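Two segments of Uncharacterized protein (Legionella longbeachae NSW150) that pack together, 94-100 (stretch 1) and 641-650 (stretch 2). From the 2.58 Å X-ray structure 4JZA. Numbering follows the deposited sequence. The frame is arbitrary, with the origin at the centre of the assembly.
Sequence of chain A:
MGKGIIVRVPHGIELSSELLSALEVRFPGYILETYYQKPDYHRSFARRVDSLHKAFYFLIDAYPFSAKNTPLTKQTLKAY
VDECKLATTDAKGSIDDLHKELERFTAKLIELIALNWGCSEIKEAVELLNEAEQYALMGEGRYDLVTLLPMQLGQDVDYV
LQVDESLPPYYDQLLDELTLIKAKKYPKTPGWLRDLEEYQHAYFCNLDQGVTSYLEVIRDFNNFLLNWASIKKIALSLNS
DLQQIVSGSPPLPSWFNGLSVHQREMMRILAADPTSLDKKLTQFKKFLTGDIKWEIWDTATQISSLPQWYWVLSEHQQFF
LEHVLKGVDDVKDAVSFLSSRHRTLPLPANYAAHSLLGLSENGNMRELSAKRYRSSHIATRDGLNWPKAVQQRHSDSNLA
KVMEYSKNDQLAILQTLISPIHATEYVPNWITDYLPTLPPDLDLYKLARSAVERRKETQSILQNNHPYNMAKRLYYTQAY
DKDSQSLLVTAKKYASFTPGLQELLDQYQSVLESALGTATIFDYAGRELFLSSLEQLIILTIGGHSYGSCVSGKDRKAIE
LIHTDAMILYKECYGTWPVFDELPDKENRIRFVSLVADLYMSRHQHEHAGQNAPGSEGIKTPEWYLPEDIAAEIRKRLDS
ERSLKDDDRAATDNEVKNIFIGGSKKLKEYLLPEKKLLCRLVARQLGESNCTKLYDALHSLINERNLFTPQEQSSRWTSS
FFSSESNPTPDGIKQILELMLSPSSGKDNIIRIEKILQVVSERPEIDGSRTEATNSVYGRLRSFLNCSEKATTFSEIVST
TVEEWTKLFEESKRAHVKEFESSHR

Stretch 1 (94-100) SIDDLHK
Stretch 2, residues 641-650: ERSLKDDDRA

Residues 95-100 and 643-650 form helices that run nearly parallel, 13° between their N-to-C directions, with axes 12.2 Å apart at closest approach. This wide spacing leaves side chains to bridge the gap, and only about 300 Å² is buried, both sides summed. Ile95 lies level with Asp646 (CA to CA 7.8 Å) and His99 with Arg649 (CA to CA 9.0 Å), one helical turn further on. Ser94 (chi1 p) caps the first helix, Ser94 OG accepting a weak bond from Asp97 N at 3.4 Å.

Ile95 covers the most surface. Pointing toward the partner helix with chi1 and chi2 both t, aliphatic Ile95 fills the gap: its CD1 lies 3.7 Å from Asp646 OD1 and 4.3 Å from Arg649 CG, and its CG2 over one guanidinium face of Arg642, 3.8 Å from Arg642 NH1. Arg642 (m, t, 144°, -77°) joins both stretches: Arg642 NH2 meets Asp96 OD1 at 2.8 Å in a salt bridge whose hydrogen bond is weak (119°), and Arg642 NH1 salt-bridges Asp646 OD1 at 2.5 Å, meeting the charge of this buried aspartate. Both aspartates have chi1 m.

Arg649 (t, p, m, -177°) folds against buried His99 (chi1 t, chi2 -84°), whose flat ring offers a face to a methylene: Arg649 CD sits 4.0 Å from the His99 ring centroid, a CH-pi contact. Arg649 NE lies 3.2 Å from His99 NE2 without hydrogen bonding; that nitrogen is satisfied elsewhere in the structure.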

# COMPACT_ATOMS: atom_id res chain seq x y z
N SER A 94 15.09 -20.40 -10.23
CA SER A 94 14.93 -20.43 -8.79
C SER A 94 14.22 -19.15 -8.33
O SER A 94 14.25 -18.12 -9.00
CB SER A 94 16.31 -20.49 -8.15
OG SER A 94 17.08 -19.35 -8.56
N ILE A 95 13.68 -19.19 -7.14
CA ILE A 95 13.11 -18.01 -6.55
C ILE A 95 14.04 -16.79 -6.61
O ILE A 95 13.55 -15.64 -6.63
CB ILE A 95 12.70 -18.26 -5.09
CG1 ILE A 95 11.74 -17.11 -4.64
CG2 ILE A 95 13.94 -18.47 -4.25
CD1 ILE A 95 11.58 -16.88 -3.14
N ASP A 96 15.35 -17.02 -6.63
CA ASP A 96 16.32 -15.94 -6.77
C ASP A 96 16.32 -15.32 -8.13
O ASP A 96 16.49 -14.13 -8.22
CB ASP A 96 17.74 -16.46 -6.57
CG ASP A 96 18.06 -16.77 -5.11
OD1 ASP A 96 17.59 -16.00 -4.23
OD2 ASP A 96 18.79 -17.78 -4.86
N ASP A 97 16.20 -16.13 -9.18
CA ASP A 97 16.22 -15.65 -10.57
C ASP A 97 14.96 -14.88 -10.78
O ASP A 97 14.97 -13.82 -11.35
CB ASP A 97 16.25 -16.80 -11.62
CG ASP A 97 17.39 -17.83 -11.39
OD1 ASP A 97 18.56 -17.46 -11.35
OD2 ASP A 97 17.09 -19.04 -11.25
N LEU A 98 13.84 -15.45 -10.33
CA LEU A 98 12.54 -14.82 -10.49
C LEU A 98 12.42 -13.53 -9.66
O LEU A 98 11.71 -12.59 -10.06
CB LEU A 98 11.43 -15.78 -10.11
CG LEU A 98 11.29 -17.14 -10.81
CD1 LEU A 98 10.17 -17.95 -10.18
CD2 LEU A 98 11.01 -17.03 -12.30
N HIS A 99 13.08 -13.44 -8.52
CA HIS A 99 12.99 -12.21 -7.76
C HIS A 99 13.72 -11.12 -8.52
O HIS A 99 13.34 -9.95 -8.47
CB HIS A 99 13.48 -12.32 -6.30
CG HIS A 99 12.92 -11.23 -5.44
ND1 HIS A 99 13.49 -9.97 -5.36
CD2 HIS A 99 11.76 -11.15 -4.75
CE1 HIS A 99 12.73 -9.18 -4.64
NE2 HIS A 99 11.67 -9.87 -4.25
N LYS A 100 14.72 -11.52 -9.29
CA LYS A 100 15.51 -10.53 -9.99
C LYS A 100 14.72 -10.02 -11.16
O LYS A 100 14.55 -8.82 -11.29
CB LYS A 100 16.88 -11.06 -10.40
CG LYS A 100 17.83 -9.95 -10.79
CD LYS A 100 19.28 -10.39 -10.89
CE LYS A 100 20.21 -9.19 -11.06
NZ LYS A 100 21.65 -9.54 -10.82
N GLU A 641 16.58 -25.32 3.86
CA GLU A 641 16.85 -24.38 4.96
C GLU A 641 16.25 -23.04 4.69
O GLU A 641 15.98 -22.27 5.60
CB GLU A 641 18.35 -24.15 5.20
CG GLU A 641 18.98 -25.10 6.15
CD GLU A 641 18.42 -25.03 7.55
OE1 GLU A 641 18.52 -23.94 8.16
OE2 GLU A 641 17.93 -26.07 8.07
N ARG A 642 16.08 -22.75 3.41
CA ARG A 642 15.51 -21.49 2.94
C ARG A 642 13.99 -21.35 3.02
O ARG A 642 13.50 -20.25 2.74
CB ARG A 642 15.74 -21.37 1.46
CG ARG A 642 17.05 -20.86 0.93
CD ARG A 642 16.90 -21.05 -0.57
NE ARG A 642 17.53 -19.99 -1.32
CZ ARG A 642 17.03 -18.77 -1.49
NH1 ARG A 642 15.89 -18.42 -0.95
NH2 ARG A 642 17.70 -17.89 -2.20
N SER A 643 13.23 -22.43 3.29
CA SER A 643 11.78 -22.37 2.94
C SER A 643 10.99 -21.30 3.69
O SER A 643 10.22 -20.61 3.10
CB SER A 643 11.09 -23.71 3.00
OG SER A 643 11.87 -24.56 3.79
N LEU A 644 11.29 -21.09 4.96
CA LEU A 644 10.66 -20.02 5.72
C LEU A 644 11.20 -18.63 5.36
O LEU A 644 10.51 -17.65 5.52
CB LEU A 644 10.75 -20.28 7.25
CG LEU A 644 10.21 -21.70 7.56
CD1 LEU A 644 10.52 -22.16 8.97
CD2 LEU A 644 8.73 -21.85 7.24
N LYS A 645 12.42 -18.53 4.86
CA LYS A 645 12.93 -17.23 4.40
C LYS A 645 12.33 -16.83 3.03
O LYS A 645 12.11 -15.65 2.77
CB LYS A 645 14.44 -17.22 4.38
CG LYS A 645 15.04 -17.29 5.78
CD LYS A 645 16.57 -17.29 5.74
CE LYS A 645 17.21 -16.91 7.08
NZ LYS A 645 17.24 -18.10 7.98
N ASP A 646 11.99 -17.81 2.21
CA ASP A 646 11.28 -17.58 1.00
C ASP A 646 9.89 -17.10 1.31
O ASP A 646 9.40 -16.17 0.65
CB ASP A 646 11.18 -18.88 0.19
CG ASP A 646 12.55 -19.38 -0.34
OD1 ASP A 646 13.47 -18.55 -0.37
OD2 ASP A 646 12.71 -20.58 -0.72
N ASP A 647 9.23 -17.71 2.29
CA ASP A 647 7.93 -17.21 2.71
C ASP A 647 8.02 -15.73 3.09
O ASP A 647 7.16 -14.96 2.70
CB ASP A 647 7.34 -18.04 3.87
CG ASP A 647 6.84 -19.42 3.38
OD1 ASP A 647 6.86 -19.55 2.15
OD2 ASP A 647 6.51 -20.36 4.18
N ASP A 648 9.08 -15.33 3.77
CA ASP A 648 9.23 -13.96 4.22
C ASP A 648 9.54 -13.04 3.06
O ASP A 648 9.09 -11.90 3.01
CB ASP A 648 10.29 -13.92 5.31
CG ASP A 648 10.61 -12.53 5.79
OD1 ASP A 648 9.93 -12.00 6.68
OD2 ASP A 648 11.62 -12.00 5.32
N ARG A 649 10.29 -13.54 2.09
CA ARG A 649 10.58 -12.80 0.87
C ARG A 649 9.28 -12.54 0.12
O ARG A 649 9.03 -11.40 -0.37
CB ARG A 649 11.57 -13.63 -0.01
CG ARG A 649 12.13 -13.06 -1.34
CD ARG A 649 12.86 -11.76 -1.16
NE ARG A 649 11.92 -10.66 -1.19
CZ ARG A 649 12.21 -9.36 -1.12
NH1 ARG A 649 13.46 -8.94 -1.04
NH2 ARG A 649 11.21 -8.50 -1.15
N ALA A 650 8.44 -13.56 0.01
CA ALA A 650 7.22 -13.38 -0.79
C ALA A 650 6.25 -12.41 -0.06
O ALA A 650 5.60 -11.63 -0.69
CB ALA A 650 6.56 -14.69 -1.11